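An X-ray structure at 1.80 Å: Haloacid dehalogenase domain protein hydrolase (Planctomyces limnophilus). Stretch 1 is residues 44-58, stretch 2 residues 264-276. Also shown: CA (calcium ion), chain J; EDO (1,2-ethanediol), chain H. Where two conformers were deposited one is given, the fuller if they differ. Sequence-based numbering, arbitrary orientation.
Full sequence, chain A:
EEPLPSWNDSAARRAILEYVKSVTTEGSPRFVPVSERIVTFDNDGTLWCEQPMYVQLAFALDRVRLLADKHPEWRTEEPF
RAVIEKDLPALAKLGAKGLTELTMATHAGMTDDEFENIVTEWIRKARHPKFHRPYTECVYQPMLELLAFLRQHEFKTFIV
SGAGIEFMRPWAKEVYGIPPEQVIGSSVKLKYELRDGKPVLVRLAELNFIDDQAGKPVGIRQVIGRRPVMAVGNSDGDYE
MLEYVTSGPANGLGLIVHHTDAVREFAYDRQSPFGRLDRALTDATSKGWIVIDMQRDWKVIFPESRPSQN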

# COMPACT_ATOMS: atom_id res chain seq x y z
N ASP A 44 -13.94 8.60 -8.96
CA ASP A 44 -15.30 8.90 -9.43
C ASP A 44 -15.67 10.35 -9.11
O ASP A 44 -15.64 10.74 -7.96
CB ASP A 44 -16.32 7.98 -8.77
CG ASP A 44 -16.12 6.51 -9.11
OD1 ASP A 44 -15.61 6.18 -10.20
OD2 ASP A 44 -16.51 5.68 -8.27
N GLY A 45 -15.99 11.15 -10.12
CA GLY A 45 -16.44 12.52 -9.93
C GLY A 45 -15.33 13.53 -9.69
O GLY A 45 -15.59 14.73 -9.60
N THR A 46 -14.10 13.04 -9.57
CA THR A 46 -12.94 13.89 -9.31
C THR A 46 -11.98 13.85 -10.50
O THR A 46 -11.56 14.90 -10.98
CB THR A 46 -12.24 13.45 -8.01
OG1 THR A 46 -13.10 13.73 -6.89
CG2 THR A 46 -10.92 14.19 -7.81
N LEU A 47 -11.65 12.65 -10.97
CA LEU A 47 -10.79 12.45 -12.15
C LEU A 47 -11.58 12.09 -13.41
O LEU A 47 -11.10 12.29 -14.52
CB LEU A 47 -9.77 11.35 -11.87
CG LEU A 47 -8.73 11.62 -10.78
CD1 LEU A 47 -7.78 10.45 -10.61
CD2 LEU A 47 -7.94 12.89 -11.08
N TRP A 48 -12.77 11.51 -13.23
CA TRP A 48 -13.61 11.13 -14.36
C TRP A 48 -15.09 11.13 -14.00
O TRP A 48 -15.46 11.30 -12.84
CB TRP A 48 -13.17 9.77 -14.92
CG TRP A 48 -13.55 8.55 -14.12
CD1 TRP A 48 -13.93 8.50 -12.81
CD2 TRP A 48 -13.54 7.19 -14.58
NE1 TRP A 48 -14.18 7.20 -12.44
CE2 TRP A 48 -13.94 6.38 -13.51
CE3 TRP A 48 -13.23 6.59 -15.81
CZ2 TRP A 48 -14.04 5.00 -13.62
CZ3 TRP A 48 -13.33 5.21 -15.91
CH2 TRP A 48 -13.74 4.44 -14.83
N CYS A 49 -15.93 10.93 -15.01
CA CYS A 49 -17.36 11.07 -14.88
C CYS A 49 -18.01 9.94 -14.07
O CYS A 49 -17.65 8.78 -14.22
CB CYS A 49 -17.96 11.12 -16.28
SG CYS A 49 -19.70 11.51 -16.33
N GLU A 50 -18.99 10.29 -13.22
CA GLU A 50 -19.72 9.33 -12.37
C GLU A 50 -21.24 9.40 -12.56
O GLU A 50 -21.99 8.91 -11.72
CB GLU A 50 -19.37 9.55 -10.90
CG GLU A 50 -19.83 10.90 -10.37
CD GLU A 50 -19.45 11.17 -8.94
OE1 GLU A 50 -19.04 10.23 -8.22
OE2 GLU A 50 -19.56 12.34 -8.53
N GLN A 51 -21.68 10.03 -13.65
CA GLN A 51 -23.09 10.07 -14.02
C GLN A 51 -23.23 9.34 -15.36
O GLN A 51 -22.33 9.42 -16.19
CB GLN A 51 -23.57 11.51 -14.16
CG GLN A 51 -23.49 12.34 -12.89
CD GLN A 51 -24.42 11.87 -11.78
OE1 GLN A 51 -25.39 11.15 -12.02
NE2 GLN A 51 -24.13 12.28 -10.55
N PRO A 52 -24.35 8.62 -15.57
CA PRO A 52 -25.53 8.47 -14.71
C PRO A 52 -25.33 7.56 -13.51
O PRO A 52 -26.24 7.45 -12.67
CB PRO A 52 -26.58 7.87 -15.66
CG PRO A 52 -25.77 7.09 -16.64
CD PRO A 52 -24.49 7.85 -16.82
N MSE A 53 -24.18 6.90 -13.42
CA MSE A 53 -23.83 6.09 -12.24
C MSE A 53 -22.34 5.87 -12.17
O MSE A 53 -21.62 6.09 -13.15
CB MSE A 53 -24.53 4.72 -12.27
CG MSE A 53 -24.11 3.87 -13.47
SE MSE A 53 -25.14 2.20 -13.55
CE MSE A 53 -26.67 2.97 -14.51
N TYR A 54 -21.86 5.42 -11.02
CA TYR A 54 -20.45 5.05 -10.88
C TYR A 54 -20.14 4.05 -11.98
O TYR A 54 -20.95 3.14 -12.25
CB TYR A 54 -20.17 4.44 -9.50
CG TYR A 54 -20.56 5.32 -8.32
CD1 TYR A 54 -20.17 6.66 -8.27
CD2 TYR A 54 -21.29 4.81 -7.24
CE1 TYR A 54 -20.51 7.47 -7.20
CE2 TYR A 54 -21.63 5.62 -6.16
CZ TYR A 54 -21.24 6.95 -6.15
OH TYR A 54 -21.58 7.77 -5.08
N VAL A 55 -18.99 4.20 -12.63
CA VAL A 55 -18.66 3.33 -13.75
C VAL A 55 -18.60 1.86 -13.32
O VAL A 55 -19.01 0.98 -14.07
CB VAL A 55 -17.34 3.74 -14.44
CG1 VAL A 55 -16.95 2.73 -15.52
CG2 VAL A 55 -17.47 5.13 -15.05
N GLN A 56 -18.09 1.60 -12.12
CA GLN A 56 -18.06 0.23 -11.62
C GLN A 56 -19.47 -0.34 -11.42
O GLN A 56 -19.66 -1.55 -11.55
CB GLN A 56 -17.25 0.09 -10.33
CG GLN A 56 -17.04 -1.36 -9.91
CD GLN A 56 -16.20 -1.50 -8.66
OE1 GLN A 56 -15.46 -0.60 -8.30
NE2 GLN A 56 -16.31 -2.64 -8.01
N LEU A 57 -20.45 0.51 -11.12
CA LEU A 57 -21.84 0.04 -11.03
C LEU A 57 -22.35 -0.38 -12.41
O LEU A 57 -23.03 -1.42 -12.53
CB LEU A 57 -22.74 1.08 -10.36
CG LEU A 57 -24.18 0.64 -10.06
CD1 LEU A 57 -24.22 -0.65 -9.25
CD2 LEU A 57 -24.93 1.76 -9.34
N ALA A 58 -22.01 0.39 -13.44
CA ALA A 58 -22.33 0.01 -14.83
C ALA A 58 -21.72 -1.36 -15.16
O ALA A 58 -22.38 -2.21 -15.75
CB ALA A 58 -21.84 1.07 -15.82
N ARG A 264 -21.63 20.81 -20.72
CA ARG A 264 -20.46 20.03 -21.14
C ARG A 264 -20.27 18.74 -20.32
O ARG A 264 -19.57 17.82 -20.76
CB ARG A 264 -19.20 20.90 -21.05
CG ARG A 264 -19.25 22.15 -21.93
CD ARG A 264 -17.96 22.96 -21.88
NE ARG A 264 -17.67 23.42 -20.52
CZ ARG A 264 -16.50 23.92 -20.11
NH1 ARG A 264 -15.47 24.04 -20.94
NH2 ARG A 264 -16.36 24.29 -18.85
N GLU A 265 -20.89 18.66 -19.15
CA GLU A 265 -20.75 17.47 -18.30
C GLU A 265 -22.09 17.23 -17.60
O GLU A 265 -23.10 17.07 -18.29
CB GLU A 265 -19.55 17.62 -17.34
CG GLU A 265 -18.93 16.29 -16.86
CD GLU A 265 -19.22 15.93 -15.41
OE1 GLU A 265 -18.88 14.79 -15.00
OE2 GLU A 265 -19.77 16.77 -14.66
N PHE A 266 -22.11 17.23 -16.27
CA PHE A 266 -23.35 17.09 -15.52
C PHE A 266 -23.36 18.11 -14.40
O PHE A 266 -22.30 18.44 -13.86
CB PHE A 266 -23.45 15.70 -14.92
CG PHE A 266 -23.59 14.62 -15.93
CD1 PHE A 266 -22.47 14.02 -16.48
CD2 PHE A 266 -24.85 14.20 -16.34
CE1 PHE A 266 -22.60 13.01 -17.43
CE2 PHE A 266 -24.99 13.20 -17.28
CZ PHE A 266 -23.86 12.60 -17.83
N ALA A 267 -24.54 18.61 -14.06
CA ALA A 267 -24.68 19.54 -12.94
C ALA A 267 -25.40 18.82 -11.82
O ALA A 267 -26.52 18.33 -12.00
CB ALA A 267 -25.44 20.78 -13.36
N TYR A 268 -24.74 18.72 -10.67
CA TYR A 268 -25.32 18.07 -9.49
C TYR A 268 -24.53 18.41 -8.24
O TYR A 268 -23.34 18.66 -8.32
CB TYR A 268 -25.35 16.55 -9.66
CG TYR A 268 -23.99 15.89 -9.85
CD1 TYR A 268 -23.43 15.77 -11.12
CD2 TYR A 268 -23.28 15.36 -8.77
CE1 TYR A 268 -22.20 15.16 -11.30
CE2 TYR A 268 -22.05 14.74 -8.94
CZ TYR A 268 -21.52 14.64 -10.21
OH TYR A 268 -20.31 14.03 -10.38
N ASP A 269 -25.19 18.40 -7.10
CA ASP A 269 -24.50 18.44 -5.82
C ASP A 269 -25.34 17.81 -4.69
O ASP A 269 -25.19 16.62 -4.40
CB ASP A 269 -23.96 19.85 -5.45
CG ASP A 269 -24.92 20.99 -5.75
OD1 ASP A 269 -26.14 20.90 -5.46
OD2 ASP A 269 -24.44 22.04 -6.24
N ARG A 270 -26.24 18.59 -4.10
CA ARG A 270 -26.88 18.20 -2.83
C ARG A 270 -27.93 17.10 -2.95
O ARG A 270 -28.21 16.41 -1.97
CB ARG A 270 -27.48 19.43 -2.15
CG ARG A 270 -26.46 20.52 -1.84
CD ARG A 270 -27.04 21.62 -0.96
NE ARG A 270 -26.17 22.81 -0.93
CZ ARG A 270 -25.16 23.01 -0.09
NH1 ARG A 270 -24.45 24.13 -0.17
NH2 ARG A 270 -24.85 22.13 0.85
N GLN A 271 -28.50 16.95 -4.15
CA GLN A 271 -29.61 16.02 -4.38
C GLN A 271 -29.20 14.75 -5.13
O GLN A 271 -30.04 13.91 -5.41
CB GLN A 271 -30.72 16.71 -5.18
CG GLN A 271 -31.18 18.05 -4.64
CD GLN A 271 -32.05 17.92 -3.41
OE1 GLN A 271 -31.63 17.37 -2.39
NE2 GLN A 271 -33.27 18.44 -3.50
N SER A 272 -27.92 14.61 -5.46
CA SER A 272 -27.48 13.56 -6.35
C SER A 272 -27.34 12.24 -5.61
O SER A 272 -26.73 12.20 -4.55
CB SER A 272 -26.14 13.91 -6.99
OG SER A 272 -25.81 12.96 -7.97
N PRO A 273 -27.91 11.16 -6.16
CA PRO A 273 -27.64 9.86 -5.56
C PRO A 273 -26.17 9.42 -5.73
O PRO A 273 -25.67 8.66 -4.92
CB PRO A 273 -28.59 8.91 -6.29
CG PRO A 273 -29.00 9.61 -7.53
CD PRO A 273 -28.86 11.09 -7.27
N PHE A 274 -25.51 9.89 -6.79
CA PHE A 274 -24.12 9.55 -7.05
C PHE A 274 -23.25 10.79 -6.87
O PHE A 274 -23.51 11.82 -7.47
CB PHE A 274 -23.97 8.99 -8.46
CG PHE A 274 -24.79 7.74 -8.69
CD1 PHE A 274 -24.36 6.52 -8.17
CD2 PHE A 274 -25.98 7.78 -9.40
CE1 PHE A 274 -25.11 5.37 -8.36
CE2 PHE A 274 -26.73 6.63 -9.60
CZ PHE A 274 -26.29 5.42 -9.07
N GLY A 275 -22.22 10.69 -6.03
CA GLY A 275 -21.33 11.82 -5.77
C GLY A 275 -21.99 12.99 -5.08
O GLY A 275 -21.70 14.15 -5.38
N ARG A 276 -22.89 12.69 -4.14
CA ARG A 276 -23.59 13.73 -3.39
C ARG A 276 -22.59 14.64 -2.68
O ARG A 276 -21.69 14.18 -1.98
CB ARG A 276 -24.55 13.13 -2.35
CG ARG A 276 -25.50 14.16 -1.75
CD ARG A 276 -26.36 13.57 -0.64
NE ARG A 276 -27.07 12.37 -1.08
CZ ARG A 276 -28.25 12.35 -1.71
NH1 ARG A 276 -28.90 13.47 -2.01
NH2 ARG A 276 -28.79 11.18 -2.05
CA CA J . -16.31 10.91 -5.59
C1 EDO H . -17.66 4.75 -5.55
O1 EDO H . -16.93 5.97 -5.75
C2 EDO H . -18.46 4.82 -4.26
O2 EDO H . -17.67 5.42 -3.22
O HOH W 1 -19.76 13.12 -12.97
O HOH W 2 -18.24 10.14 -5.71
O HOH W 3 -16.16 10.48 -2.81

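Loops that lack regular secondary structure can still pack precisely when one aromatic side chain serves as an anchor and the polar groups around it find defined partners. The contact between residues 44-58 and 264-276 of this hydrolase, far apart in sequence, illustrates the principle. Both stretches are mostly loop; Gly45 CA lies 6.5 Å from Gly275 CA and Cys49 CA 8.0 Å from Glu265 CA, and a type I turn from Asp269 to Ser272 precedes Phe274. At the centre lies Phe274, buried and pointing toward the first stretch, where Met53, a selenomethionine, Tyr54 and Leu57 pack against its ring. Met53 CA sits 3.8 Å from the centroid of the Phe274 ring, almost on the ring normal, so the backbone CA-H, with CB beside it, covers one face, and the selenium-bearing end leads away. The edge of Phe274 meets the face of Tyr54 with the planes at 85°, an arrangement that sets the slightly positive ring hydrogens of one against the π cloud of the other; Phe274 CD1 and Tyr54 CE2 are 3.5 Å apart. Leu57 CD2, reaching in from the first turn of the helix, comes within 3.7 Å of Phe274 CE1.

A second apolar patch forms around Phe266. Gln51 CB lies 3.4 Å from the centroid of the Phe266 ring, directly over its face, while Cys49 SG approaches obliquely, 3.4 Å from Phe266 CE1. Gln51 thus joins the two patches: its aliphatic portion packs on Phe266 and Tyr268, and its amide nitrogen NE2 lies over the Tyr268 ring and 3.2 Å from both Ser272 OG and Phe274 O. Within the second stretch, Ser272 OG donates a hydrogen bond to Phe274 O at 2.6 Å, tying together the backbone that carries the anchor.

Toward the polar edge, the bonds become directional. Gly275 N donates to Tyr54 OH at 3.1 Å, so the tyrosine that packs against Phe274 also binds the next residue's backbone. The two stretches are close here: Met53 CA and Phe274 CA are 6.2 Å apart. Gly275 has a positive phi, and a CB there would clash with Glu50 OE2, which lies 3.3 Å from Gly275 CA. That same carboxylate oxygen, Glu50 OE2, accepts a short 2.6 Å hydrogen bond from Tyr268 OH at the edge of the tyrosine ring. Water 1 extends the network, accepting from Glu50 N at 2.9 Å and donating to Tyr268 OH and Glu265 OE1, each at 2.8 Å. The other carboxylate oxygen, Glu50 OE1, accepts from water 2 at 2.6 Å; this water binds the calcium ion, as does Asp44 O, linking the polar edge of the contact to the metal site.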